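Local coordinates for protein mycobacterium tuberculosis paralogous family 11 (Mycobacterium smegmatis, PDB 4Y9I) that probably uses the reduced deazaflavin coenzyme F420 as hydride donor to reduce quinones to quinols, at residues Val25-Val30 with Tyr36-Ser41; Ser50-Val55 with Ala75-Gly80; Lys88-Val91 with Pro96-Glu99. All blocks are in the same frame, centred on the assembly; numbering follows the deposited sequence.

Contact 1: residues Val25-Val30 with Tyr36-Ser41; sequences VPLMRV and YAMVAS
Leu27 lays one methyl, CD1, over the start of the Met38 side chain, 3.7 Å from Met38 CB. The two side chains cross at about a right angle, and the bend of Met38 at chi3 (77°) brings its CE back to 3.9 Å from the same Leu27 CD1. Strands 22-32 and 35-39 form a beta hairpin, yet the segment axes 25-28 and 36-39 stand 103° apart, and the direct backbone bond between these two segments is at the turn end. There Ala37 N donates to Val30 O at 2.9 Å, with an N-H...O angle of 157°, and Tyr36 CA adds a CA-H...O contact to that oxygen. Val30 CG1 meets Ala37 CB at 4.0 Å. Farther from the turn, water takes over: one molecule accepts from Val30 N and donates to Met28 O and Ala37 O (2.7 Å), and a second donates to both carbonyls while accepting from Val39 N (3.0 Å). Arg29 NE approaches the edge of the Tyr36 ring; Asp65 forms a salt bridge with Arg29 NE and a hydrogen bond with Tyr36 OH, which also bonds Lys68. Trp51 of helix 51-57 packs on Leu27 and Met38, strand 9-15 supplies Phe12 beside them, and helices 80-93 and 96-102 cover Val39 through Ala90 and Tyr97.

Contact 2: residues Ser50-Val55 with Ala75-Gly80; sequences SWYFNV and ARELEG
This is a sparse, water-bridged contact between a helix and a barrel strand: helix 51-57 lies against the end of strand 68-77 in the closed six-stranded antiparallel barrel, the split-barrel architecture of FMN-binding-like proteins. The evidence for sparseness is the buried surface, 127 Å² for both sides together, and the fact that two pairs of side chains do the touching. Val55 and Ala75 form the apolar pair. Both CB atoms point at the opposite segment; Val55 is modelled in two conformers, and in the one described its CB stands 4.4 Å from Ala75 CB. Phe111 of the adjacent strand 110-113 also packs on Val55. Beside this pair one water supplies a hydrogen to each of two backbone carbonyls, neither of which can donate: Val55 O, in the same conformer, and Ala75 O, the latter at 2.7 Å.

The polar pair is Tyr52 and Glu77. Each side chain sets out with CG anti to the backbone N (chi1 168° for Tyr52, -170° for Glu77), and the glutamate then runs on extended, which carries its carboxylate to the phenol end of the ring. Ring and carboxylate planes are turned 83° against each other. Glu77 OE2 sits near the plane of the ring, at its edge, 3.5 Å from Tyr52 OH, too long for a direct bond. His48 stacks on the Tyr52 ring, and Pro109 touches both Tyr52 and Glu77. What joins the polar ends is a second water, lying 3.0 Å from Tyr52 OH and donating to Glu77 OE1 over 2.7 Å.

Contact 3: residues Lys88-Val91 with Pro96-Glu99; sequences KLAV and PYAE
Val91 and Tyr97 mark the closest backbone approach of two consecutive helices, with their CA atoms 5.7 Å apart. Segment 88-91 belongs to helix 80-93 and segment 96-99 to helix 96-102, and the few residues between the segments bring the chain round from one helix to the next. The meeting is therefore a local packing between two helices consecutive in the chain, burying 169 Å² for both sides together.

Tyr97 reaches across with its ring. CD2 comes to 3.8 Å from Ala90 CB, and the same carbon lies 3.4 Å from Ala90 O. That carbonyl oxygen lies in the plane of the ring, at its edge, so it faces the ring C-H groups and not the pi cloud. With CG beside the backbone N and anti to the carbonyl carbon (chi1 -80°), the ring is carried toward Ala90 and on to the barrel, where it touches Met28 and Val39; Tyr94 meets it edge to face.

Val91 handles the neighbouring position. Its two methyls, CG1 and CG2, both face Ala98 CB at 4.1 Å. The CG2 branch also packs against the backbone at Ala98 N and against Tyr97 CB, so this one methyl touches two successive residues of the second helix.

All the pairings that span the two segments are van der Waals in kind, apart from the weakly polar approach of ring C-H to carbonyl oxygen. The join thus rests on the fit of shapes, with the edge-on placement of the Tyr97 ring probably favoured slightly by the partial negative charge on Ala90 O.

Contact 1 is the innermost, about 3 Å from the centre of the chain to its own centre, against about 8 Å for contact 2 and 13 Å for contact 3, which is only partly buried. Contacts 1 and 2 share the barrel sheet and meet at Trp51, whose CD1 lies 3.4 Å from Val25 CG1. Contact 3 joins two helices outside the sheet, but Tyr97 CE1 reaches Val39 CG1 at 3.5 Å and so ties it to contact 1. Contacts 2 and 3 do not touch, their nearest atoms being about 7 Å apart. The chemistry differs: buried contacts 1 and 2 hold waters between polar atoms, bridging backbones in contact 1 and both backbones and side chains in contact 2, whereas contact 3 is essentially apolar.

Contact 1: residues Val25-Val30 with Tyr36-Ser41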
ATOM      1  N   VAL A  25       7.976   4.451   0.179  1.00  7.49           N
ATOM      2  CA  VAL A  25       6.677   4.614   0.843  1.00  6.19           C
ATOM      3  C   VAL A  25       6.559   3.471   1.896  1.00  7.93           C
ATOM      4  O   VAL A  25       6.180   2.349   1.569  1.00  5.77           O
ATOM      5  CB  VAL A  25       5.546   4.533  -0.168  1.00  8.26           C
ATOM      6  CG1 VAL A  25       4.225   4.795   0.484  1.00  9.48           C
ATOM      7  CG2 VAL A  25       5.765   5.461  -1.341  1.00  6.55           C
ATOM      8  N   PRO A  26       6.896   3.749   3.134  1.00  6.21           N
ATOM      9  CA  PRO A  26       6.656   2.748   4.216  1.00  6.99           C
ATOM     10  C   PRO A  26       5.179   2.748   4.549  1.00  5.16           C
ATOM     11  O   PRO A  26       4.548   3.802   4.785  1.00  7.31           O
ATOM     12  CB  PRO A  26       7.497   3.222   5.387  1.00  6.94           C
ATOM     13  CG  PRO A  26       8.169   4.481   4.899  1.00  9.95           C
ATOM     14  CD  PRO A  26       7.477   4.985   3.682  1.00  6.89           C
ATOM     15  N   LEU A  27       4.628   1.531   4.652  1.00  4.09           N
ATOM     16  CA  LEU A  27       3.243   1.362   4.997  1.00  4.99           C
ATOM     17  C   LEU A  27       3.088   0.179   6.017  1.00  6.28           C
ATOM     18  O   LEU A  27       3.914  -0.748   5.988  1.00  6.75           O
ATOM     19  CB  LEU A  27       2.345   1.096   3.789  1.00  6.85           C
ATOM     20  CG  LEU A  27       2.326   2.143   2.678  1.00  6.44           C
ATOM     21  CD1 LEU A  27       1.490   1.667   1.534  1.00  5.55           C
ATOM     22  CD2 LEU A  27       1.728   3.451   3.139  1.00  6.88           C
ATOM     23  N   MET A  28       1.934   0.149   6.720  1.00  4.28           N
ATOM     24  CA  MET A  28       1.666  -1.027   7.535  1.00  4.74           C
ATOM     25  C   MET A  28       1.714  -2.325   6.672  1.00  5.49           C
ATOM     26  O   MET A  28       1.154  -2.361   5.538  1.00  6.44           O
ATOM     27  CB  MET A  28       0.300  -0.941   8.217  1.00  5.47           C
ATOM     28  CG  MET A  28       0.181   0.316   9.114  1.00  6.47           C
ATOM     29  SD  MET A  28       1.422   0.290  10.464  1.00  7.55           S
ATOM     30  CE  MET A  28       0.910  -1.163  11.464  1.00  7.83           C
ATOM     31  N   ARG A  29       2.330  -3.335   7.235  1.00  5.15           N
ATOM     32  CA  ARG A  29       2.380  -4.674   6.625  1.00  4.38           C
ATOM     33  C   ARG A  29       0.992  -5.341   6.681  1.00  5.42           C
ATOM     34  O   ARG A  29       0.426  -5.584   7.775  1.00  7.90           O
ATOM     35  CB  ARG A  29       3.370  -5.550   7.348  1.00  7.17           C
ATOM     36  CG  ARG A  29       3.570  -6.929   6.737  1.00  6.95           C
ATOM     37  CD  ARG A  29       4.681  -7.660   7.460  1.00  9.82           C
ATOM     38  NE  ARG A  29       4.976  -8.960   6.887  1.00  8.98           N
ATOM     39  CZ  ARG A  29       4.241 -10.053   7.079  1.00 12.75           C
ATOM     40  NH1 ARG A  29       3.176 -10.025   7.833  1.00 19.65           N
ATOM     41  NH2 ARG A  29       4.586 -11.199   6.518  1.00 16.22           N
ATOM     42  N   VAL A  30       0.490  -5.620   5.491  1.00  6.67           N
ATOM     43  CA  VAL A  30      -0.777  -6.355   5.294  1.00  6.45           C
ATOM     44  C   VAL A  30      -0.439  -7.403   4.239  1.00  8.29           C
ATOM     45  O   VAL A  30      -0.234  -7.084   3.068  1.00  6.52           O
ATOM     46  CB  VAL A  30      -1.878  -5.435   4.816  1.00  5.21           C
ATOM     47  CG1 VAL A  30      -3.151  -6.221   4.648  1.00  7.53           C
ATOM     48  CG2 VAL A  30      -2.052  -4.267   5.800  1.00  8.04           C
ATOM     49  N   TYR A  36       0.907  -8.453  -0.955  1.00  5.98           N
ATOM     50  CA  TYR A  36       0.870  -7.345  -0.002  1.00  6.60           C
ATOM     51  C   TYR A  36      -0.192  -6.353  -0.376  1.00  7.70           C
ATOM     52  O   TYR A  36      -0.489  -6.165  -1.608  1.00  8.01           O
ATOM     53  CB  TYR A  36       2.211  -6.609   0.094  1.00  6.25           C
ATOM     54  CG  TYR A  36       3.335  -7.447   0.700  1.00  7.06           C
ATOM     55  CD1 TYR A  36       4.003  -8.400  -0.083  1.00  9.07           C
ATOM     56  CD2 TYR A  36       3.625  -7.402   2.056  1.00  6.76           C
ATOM     57  CE1 TYR A  36       4.975  -9.215   0.461  1.00  7.85           C
ATOM     58  CE2 TYR A  36       4.620  -8.204   2.604  1.00  8.35           C
ATOM     59  CZ  TYR A  36       5.264  -9.150   1.809  1.00  8.02           C
ATOM     60  OH  TYR A  36       6.234  -9.957   2.324  1.00 11.18           O
ATOM     61  N   ALA A  37      -0.760  -5.647   0.606  1.00  6.57           N
ATOM     62  CA  ALA A  37      -1.637  -4.528   0.315  1.00  5.64           C
ATOM     63  C   ALA A  37      -1.047  -3.156   0.669  1.00  6.35           C
ATOM     64  O   ALA A  37      -0.376  -3.009   1.709  1.00  7.65           O
ATOM     65  CB  ALA A  37      -2.990  -4.676   1.000  1.00  6.75           C
ATOM     66  N   MET A  38      -1.303  -2.158  -0.177  1.00  6.89           N
ATOM     67  CA  MET A  38      -0.979  -0.741   0.105  1.00  5.35           C
ATOM     68  C   MET A  38      -2.329  -0.082   0.398  1.00  6.58           C
ATOM     69  O   MET A  38      -3.185   0.096  -0.529  1.00  6.34           O
ATOM     70  CB  MET A  38      -0.391  -0.075  -1.106  1.00  5.85           C
ATOM     71  CG  MET A  38       0.929  -0.714  -1.592  1.00  6.20           C
ATOM     72  SD  MET A  38       1.629   0.042  -3.059  1.00  7.34           S
ATOM     73  CE  MET A  38       2.319   1.486  -2.311  1.00  5.70           C
ATOM     74  N   VAL A  39      -2.562   0.308   1.616  1.00  5.24           N
ATOM     75  CA  VAL A  39      -3.822   1.016   1.991  1.00  5.79           C
ATOM     76  C   VAL A  39      -3.581   2.503   1.788  1.00  6.86           C
ATOM     77  O   VAL A  39      -2.729   3.109   2.416  1.00  8.97           O
ATOM     78  CB  VAL A  39      -4.215   0.705   3.417  1.00  4.72           C
ATOM     79  CG1 VAL A  39      -5.445   1.515   3.827  1.00  8.25           C
ATOM     80  CG2 VAL A  39      -4.398  -0.795   3.598  1.00  7.58           C
ATOM     81  N   ALA A  40      -4.314   3.084   0.808  1.00  7.01           N
ATOM     82  CA  ALA A  40      -4.140   4.488   0.416  1.00  7.19           C
ATOM     83  C   ALA A  40      -4.932   5.469   1.307  1.00  9.58           C
ATOM     84  O   ALA A  40      -5.766   6.205   0.829  1.00  9.99           O
ATOM     85  CB  ALA A  40      -4.489   4.674  -1.093  1.00  7.00           C
ATOM     86  N   SER A  41      -4.679   5.379   2.618  1.00 10.60           N
ATOM     87  CA  SER A  41      -5.176   6.353   3.550  1.00 10.23           C
ATOM     88  C   SER A  41      -4.144   7.392   3.687  1.00 11.83           C
ATOM     89  O   SER A  41      -3.095   7.313   3.072  1.00 12.92           O
ATOM     90  CB  SER A  41      -5.495   5.726   4.850  1.00 10.20           C
ATOM     91  OG  SER A  41      -4.416   4.988   5.351  1.00 13.22           O
TER
HETATM   92  O   HOH W   1       1.556  -4.068   3.333  1.00  6.32           O
HETATM   93  O   HOH W   2      -0.870  -0.657   3.875  1.00  9.45           O

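Contact 2: residues Ser50-Val55 with Ala75-Gly80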
ATOM      1  N   SER A  50       0.071  11.112  -1.352  1.00 14.20           N
ATOM      2  CA  SER A  50       0.627  11.652  -2.603  1.00 13.91           C
ATOM      3  C   SER A  50       1.063  10.494  -3.540  1.00 17.91           C
ATOM      4  O   SER A  50       1.028  10.575  -4.765  1.00 21.21           O
ATOM      5  CB  SER A  50       1.749  12.618  -2.268  1.00 14.65           C
ATOM      6  OG  SER A  50       2.845  11.876  -1.754  1.00 24.07           O
ATOM      7  N   TRP A  51       1.340   9.343  -2.986  1.00 11.59           N
ATOM      8  CA  TRP A  51       1.704   8.207  -3.782  1.00 10.55           C
ATOM      9  C   TRP A  51       0.560   7.530  -4.538  1.00 11.58           C
ATOM     10  O   TRP A  51       0.821   6.700  -5.397  1.00 12.92           O
ATOM     11  CB  TRP A  51       2.485   7.204  -2.926  1.00 11.16           C
ATOM     12  CG  TRP A  51       1.752   6.680  -1.719  1.00  8.07           C
ATOM     13  CD1 TRP A  51       1.916   7.073  -0.416  1.00  9.39           C
ATOM     14  CD2 TRP A  51       0.775   5.598  -1.684  1.00  7.81           C
ATOM     15  NE1 TRP A  51       1.109   6.325   0.412  1.00  9.71           N
ATOM     16  CE2 TRP A  51       0.391   5.420  -0.333  1.00  8.69           C
ATOM     17  CE3 TRP A  51       0.214   4.758  -2.659  1.00  8.49           C
ATOM     18  CZ2 TRP A  51      -0.555   4.435   0.055  1.00  8.76           C
ATOM     19  CZ3 TRP A  51      -0.711   3.843  -2.284  1.00  7.24           C
ATOM     20  CH2 TRP A  51      -1.056   3.656  -0.945  1.00  8.73           C
ATOM     21  N   TYR A  52      -0.678   7.826  -4.198  1.00 11.34           N
ATOM     22  CA  TYR A  52      -1.815   7.155  -4.812  1.00  9.12           C
ATOM     23  C   TYR A  52      -1.782   7.354  -6.340  1.00  9.57           C
ATOM     24  O   TYR A  52      -1.881   6.385  -7.085  1.00  9.85           O
ATOM     25  CB  TYR A  52      -3.106   7.739  -4.260  1.00 10.20           C
ATOM     26  CG  TYR A  52      -4.332   7.360  -4.969  1.00 12.00           C
ATOM     27  CD1 TYR A  52      -4.900   6.134  -4.787  1.00 12.65           C
ATOM     28  CD2 TYR A  52      -4.959   8.251  -5.843  1.00 12.24           C
ATOM     29  CE1 TYR A  52      -6.083   5.802  -5.391  1.00 16.88           C
ATOM     30  CE2 TYR A  52      -6.132   7.917  -6.468  1.00 11.95           C
ATOM     31  CZ  TYR A  52      -6.671   6.695  -6.247  1.00 17.99           C
ATOM     32  OH  TYR A  52      -7.868   6.284  -6.869  1.00 30.84           O
ATOM     33  N   PHE A  53      -1.678   8.599  -6.778  1.00 12.04           N
ATOM     34  CA  PHE A  53      -1.633   8.838  -8.217  1.00 10.40           C
ATOM     35  C   PHE A  53      -0.371   8.265  -8.885  1.00 10.62           C
ATOM     36  O   PHE A  53      -0.461   7.780 -10.014  1.00 11.88           O
ATOM     37  CB  PHE A  53      -1.893  10.335  -8.535  1.00 19.52           C
ATOM     38  CG  PHE A  53      -3.376  10.730  -8.378  1.00 16.67           C
ATOM     39  CD1 PHE A  53      -4.363  10.036  -9.060  1.00 23.16           C
ATOM     40  CD2 PHE A  53      -3.738  11.758  -7.550  1.00 20.45           C
ATOM     41  CE1 PHE A  53      -5.701  10.380  -8.947  1.00 23.77           C
ATOM     42  CE2 PHE A  53      -5.066  12.138  -7.426  1.00 17.82           C
ATOM     43  CZ  PHE A  53      -6.045  11.458  -8.106  1.00 18.13           C
ATOM     44  N   ASN A  54       0.710   8.189  -8.146  0.56 12.48           N
ATOM     45  CA  ASN A  54       1.918   7.627  -8.686  0.56 13.47           C
ATOM     46  C   ASN A  54       1.828   6.109  -9.003  0.56 12.47           C
ATOM     47  O   ASN A  54       2.294   5.693 -10.031  0.56 10.73           O
ATOM     48  CB  ASN A  54       3.089   7.800  -7.725  0.56 12.48           C
ATOM     49  CG  ASN A  54       3.480   9.215  -7.438  0.56 17.01           C
ATOM     50  OD1 ASN A  54       3.251  10.096  -8.195  0.56 23.95           O
ATOM     51  ND2 ASN A  54       4.153   9.410  -6.279  0.56 13.55           N
ATOM     52  N   VAL A  55       1.236   5.331  -8.114  0.56  8.19           N
ATOM     53  CA  VAL A  55       1.128   3.907  -8.371  0.56  7.22           C
ATOM     54  C   VAL A  55       0.077   3.643  -9.444  0.56  7.87           C
ATOM     55  O   VAL A  55       0.100   2.583 -10.042  0.56 10.05           O
ATOM     56  CB  VAL A  55       0.869   3.043  -7.084  0.56  8.09           C
ATOM     57  CG1 VAL A  55       2.072   3.122  -6.181  0.56  9.66           C
ATOM     58  CG2 VAL A  55      -0.385   3.479  -6.325  0.56  7.94           C
ATOM     59  N   ALA A  75       1.256  -3.192  -8.706  1.00  5.40           N
ATOM     60  CA  ALA A  75       0.193  -2.684  -7.856  1.00  5.36           C
ATOM     61  C   ALA A  75      -1.108  -2.578  -8.644  1.00  6.08           C
ATOM     62  O   ALA A  75      -1.135  -1.930  -9.715  1.00  8.62           O
ATOM     63  CB  ALA A  75       0.603  -1.318  -7.343  1.00  7.09           C
ATOM     64  N   ARG A  76      -2.184  -3.166  -8.134  1.00  5.53           N
ATOM     65  CA  ARG A  76      -3.502  -3.145  -8.791  1.00  5.45           C
ATOM     66  C   ARG A  76      -4.543  -2.675  -7.764  1.00  7.12           C
ATOM     67  O   ARG A  76      -4.699  -3.283  -6.692  1.00  7.23           O
ATOM     68  CB  ARG A  76      -3.795  -4.553  -9.319  1.00  9.00           C
ATOM     69  CG  ARG A  76      -5.224  -4.832  -9.744  1.00 13.29           C
ATOM     70  CD  ARG A  76      -5.335  -6.210 -10.430  1.00 15.50           C
ATOM     71  NE  ARG A  76      -5.022  -7.349  -9.581  1.00 15.44           N
ATOM     72  CZ  ARG A  76      -5.878  -7.966  -8.781  1.00 12.60           C
ATOM     73  NH1 ARG A  76      -7.137  -7.539  -8.701  1.00 15.60           N
ATOM     74  NH2 ARG A  76      -5.483  -9.022  -8.078  1.00 14.30           N
ATOM     75  N   GLU A  77      -5.307  -1.669  -8.109  1.00  8.01           N
ATOM     76  CA  GLU A  77      -6.352  -1.174  -7.247  1.00  7.93           C
ATOM     77  C   GLU A  77      -7.502  -2.179  -7.194  1.00  7.42           C
ATOM     78  O   GLU A  77      -8.039  -2.582  -8.243  1.00 10.16           O
ATOM     79  CB  GLU A  77      -6.864   0.202  -7.741  1.00  7.49           C
ATOM     80  CG  GLU A  77      -7.785   0.887  -6.766  1.00 10.83           C
ATOM     81  CD  GLU A  77      -8.067   2.326  -7.088  1.00 15.54           C
ATOM     82  OE1 GLU A  77      -7.588   2.786  -8.122  1.00 12.96           O
ATOM     83  OE2 GLU A  77      -8.868   2.962  -6.367  1.00 18.74           O
ATOM     84  N   LEU A  78      -7.805  -2.638  -5.986  1.00  8.38           N
ATOM     85  CA  LEU A  78      -8.814  -3.662  -5.728  1.00  6.70           C
ATOM     86  C   LEU A  78     -10.212  -3.088  -5.763  1.00  7.65           C
ATOM     87  O   LEU A  78     -10.446  -1.897  -5.492  1.00  8.57           O
ATOM     88  CB  LEU A  78      -8.588  -4.309  -4.363  1.00  6.25           C
ATOM     89  CG  LEU A  78      -7.299  -5.074  -4.269  1.00  6.66           C
ATOM     90  CD1 LEU A  78      -7.090  -5.430  -2.806  1.00 11.09           C
ATOM     91  CD2 LEU A  78      -7.328  -6.330  -5.141  1.00 11.57           C
ATOM     92  N   GLU A  79     -11.123  -3.987  -6.125  1.00  9.81           N
ATOM     93  CA  GLU A  79     -12.551  -3.690  -6.207  1.00  8.72           C
ATOM     94  C   GLU A  79     -13.331  -4.791  -5.568  1.00  8.31           C
ATOM     95  O   GLU A  79     -12.852  -5.929  -5.417  1.00  9.80           O
ATOM     96  CB  GLU A  79     -12.974  -3.582  -7.682  1.00 11.57           C
ATOM     97  CG  GLU A  79     -12.100  -2.680  -8.521  1.00 13.00           C
ATOM     98  CD  GLU A  79     -12.653  -2.451  -9.938  1.00 18.65           C
ATOM     99  OE1 GLU A  79     -13.282  -1.385 -10.203  1.00 19.77           O
ATOM    100  OE2 GLU A  79     -12.472  -3.360 -10.758  1.00 21.21           O
ATOM    101  N   GLY A  80     -14.598  -4.485  -5.253  1.00 12.44           N
ATOM    102  CA  GLY A  80     -15.501  -5.496  -4.922  1.00  9.77           C
ATOM    103  C   GLY A  80     -15.192  -6.331  -3.726  1.00  9.80           C
ATOM    104  O   GLY A  80     -14.664  -5.810  -2.713  1.00 10.25           O
TER
HETATM  105  O   HOH W   3      -8.643   4.972  -9.410  1.00 25.31           O
HETATM  106  O   HOH W   4      -1.971   0.664  -9.905  1.00 11.00           O

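Contact 3: residues Lys88-Val91 with Pro96-Glu99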
ATOM      1  N   LYS A  88     -10.362  -6.311   5.320  1.00  6.08           N
ATOM      2  CA  LYS A  88     -10.473  -7.059   6.570  1.00  6.61           C
ATOM      3  C   LYS A  88      -9.056  -7.352   7.111  1.00  7.51           C
ATOM      4  O   LYS A  88      -8.790  -7.181   8.281  1.00  7.20           O
ATOM      5  CB  LYS A  88     -11.231  -8.372   6.295  1.00  8.24           C
ATOM      6  CG  LYS A  88     -11.429  -9.222   7.530  1.00 12.74           C
ATOM      7  CD  LYS A  88     -11.800 -10.673   7.211  1.00 18.60           C
ATOM      8  CE  LYS A  88     -10.627 -11.471   6.633  1.00 33.63           C
ATOM      9  NZ  LYS A  88     -10.924 -12.921   6.657  1.00 28.93           N
ATOM     10  N   LEU A  89      -8.153  -7.838   6.245  1.00  7.32           N
ATOM     11  CA  LEU A  89      -6.755  -8.104   6.680  1.00  8.48           C
ATOM     12  C   LEU A  89      -6.086  -6.792   7.152  1.00  7.02           C
ATOM     13  O   LEU A  89      -5.362  -6.797   8.115  1.00  8.24           O
ATOM     14  CB  LEU A  89      -5.967  -8.641   5.472  1.00  7.24           C
ATOM     15  CG  LEU A  89      -6.451 -10.000   4.975  1.00  9.72           C
ATOM     16  CD1 LEU A  89      -5.556 -10.451   3.836  1.00 11.43           C
ATOM     17  CD2 LEU A  89      -6.490 -11.048   6.081  1.00 14.07           C
ATOM     18  N   ALA A  90      -6.358  -5.674   6.494  1.00  7.22           N
ATOM     19  CA  ALA A  90      -5.786  -4.390   6.923  1.00  5.43           C
ATOM     20  C   ALA A  90      -6.274  -3.963   8.316  1.00  5.59           C
ATOM     21  O   ALA A  90      -5.499  -3.492   9.122  1.00  6.13           O
ATOM     22  CB  ALA A  90      -6.048  -3.307   5.871  1.00  7.22           C
ATOM     23  N   VAL A  91      -7.588  -4.108   8.548  1.00  6.21           N
ATOM     24  CA  VAL A  91      -8.167  -3.692   9.801  1.00  6.48           C
ATOM     25  C   VAL A  91      -7.664  -4.606  10.923  1.00  9.49           C
ATOM     26  O   VAL A  91      -7.482  -4.144  12.062  1.00  9.32           O
ATOM     27  CB  VAL A  91      -9.711  -3.601   9.676  1.00  6.79           C
ATOM     28  CG1 VAL A  91     -10.318  -3.396  11.050  1.00  7.91           C
ATOM     29  CG2 VAL A  91     -10.080  -2.426   8.786  1.00  6.78           C
ATOM     30  N   PRO A  96      -7.008   1.139  13.565  1.00  7.00           N
ATOM     31  CA  PRO A  96      -7.461   2.465  13.237  1.00  7.11           C
ATOM     32  C   PRO A  96      -7.757   2.740  11.749  1.00  8.02           C
ATOM     33  O   PRO A  96      -8.420   3.713  11.457  1.00  9.70           O
ATOM     34  CB  PRO A  96      -6.332   3.360  13.767  1.00  8.71           C
ATOM     35  CG  PRO A  96      -5.698   2.528  14.856  1.00  6.65           C
ATOM     36  CD  PRO A  96      -5.705   1.143  14.286  1.00  8.49           C
ATOM     37  N   TYR A  97      -7.345   1.856  10.848  1.00  8.48           N
ATOM     38  CA  TYR A  97      -7.794   1.970   9.462  1.00  6.48           C
ATOM     39  C   TYR A  97      -9.326   2.074   9.383  1.00  9.26           C
ATOM     40  O   TYR A  97      -9.850   2.845   8.613  1.00  7.16           O
ATOM     41  CB  TYR A  97      -7.331   0.805   8.612  1.00  6.11           C
ATOM     42  CG  TYR A  97      -5.905   0.855   8.109  1.00  5.16           C
ATOM     43  CD1 TYR A  97      -5.373   2.050   7.584  1.00  5.84           C
ATOM     44  CD2 TYR A  97      -5.140  -0.303   8.064  1.00  5.81           C
ATOM     45  CE1 TYR A  97      -4.100   2.069   7.050  1.00  6.95           C
ATOM     46  CE2 TYR A  97      -3.854  -0.284   7.514  1.00  7.07           C
ATOM     47  CZ  TYR A  97      -3.340   0.898   7.013  1.00  7.25           C
ATOM     48  OH  TYR A  97      -2.059   0.900   6.426  1.00  5.50           O
ATOM     49  N   ALA A  98     -10.021   1.313  10.213  1.00  7.90           N
ATOM     50  CA  ALA A  98     -11.486   1.417  10.188  1.00  7.79           C
ATOM     51  C   ALA A  98     -12.003   2.791  10.696  1.00 10.71           C
ATOM     52  O   ALA A  98     -13.005   3.320  10.183  1.00 12.20           O
ATOM     53  CB  ALA A  98     -12.067   0.347  11.024  1.00 10.03           C
ATOM     54  N   GLU A  99     -11.317   3.335  11.672  1.00 11.01           N
ATOM     55  CA  GLU A  99     -11.591   4.681  12.055  1.00 12.75           C
ATOM     56  C   GLU A  99     -11.362   5.693  10.929  1.00 11.70           C
ATOM     57  O   GLU A  99     -12.134   6.555  10.770  1.00 14.25           O
ATOM     58  CB  GLU A  99     -10.805   5.062  13.297  1.00 16.32           C
ATOM     59  CG  GLU A  99     -11.284   4.392  14.565  1.00 22.56           C
ATOM     60  CD  GLU A  99     -12.773   4.599  14.867  1.00 38.01           C
ATOM     61  OE1 GLU A  99     -13.325   5.693  14.623  1.00 40.74           O
ATOM     62  OE2 GLU A  99     -13.382   3.643  15.376  1.00 42.60           O
TER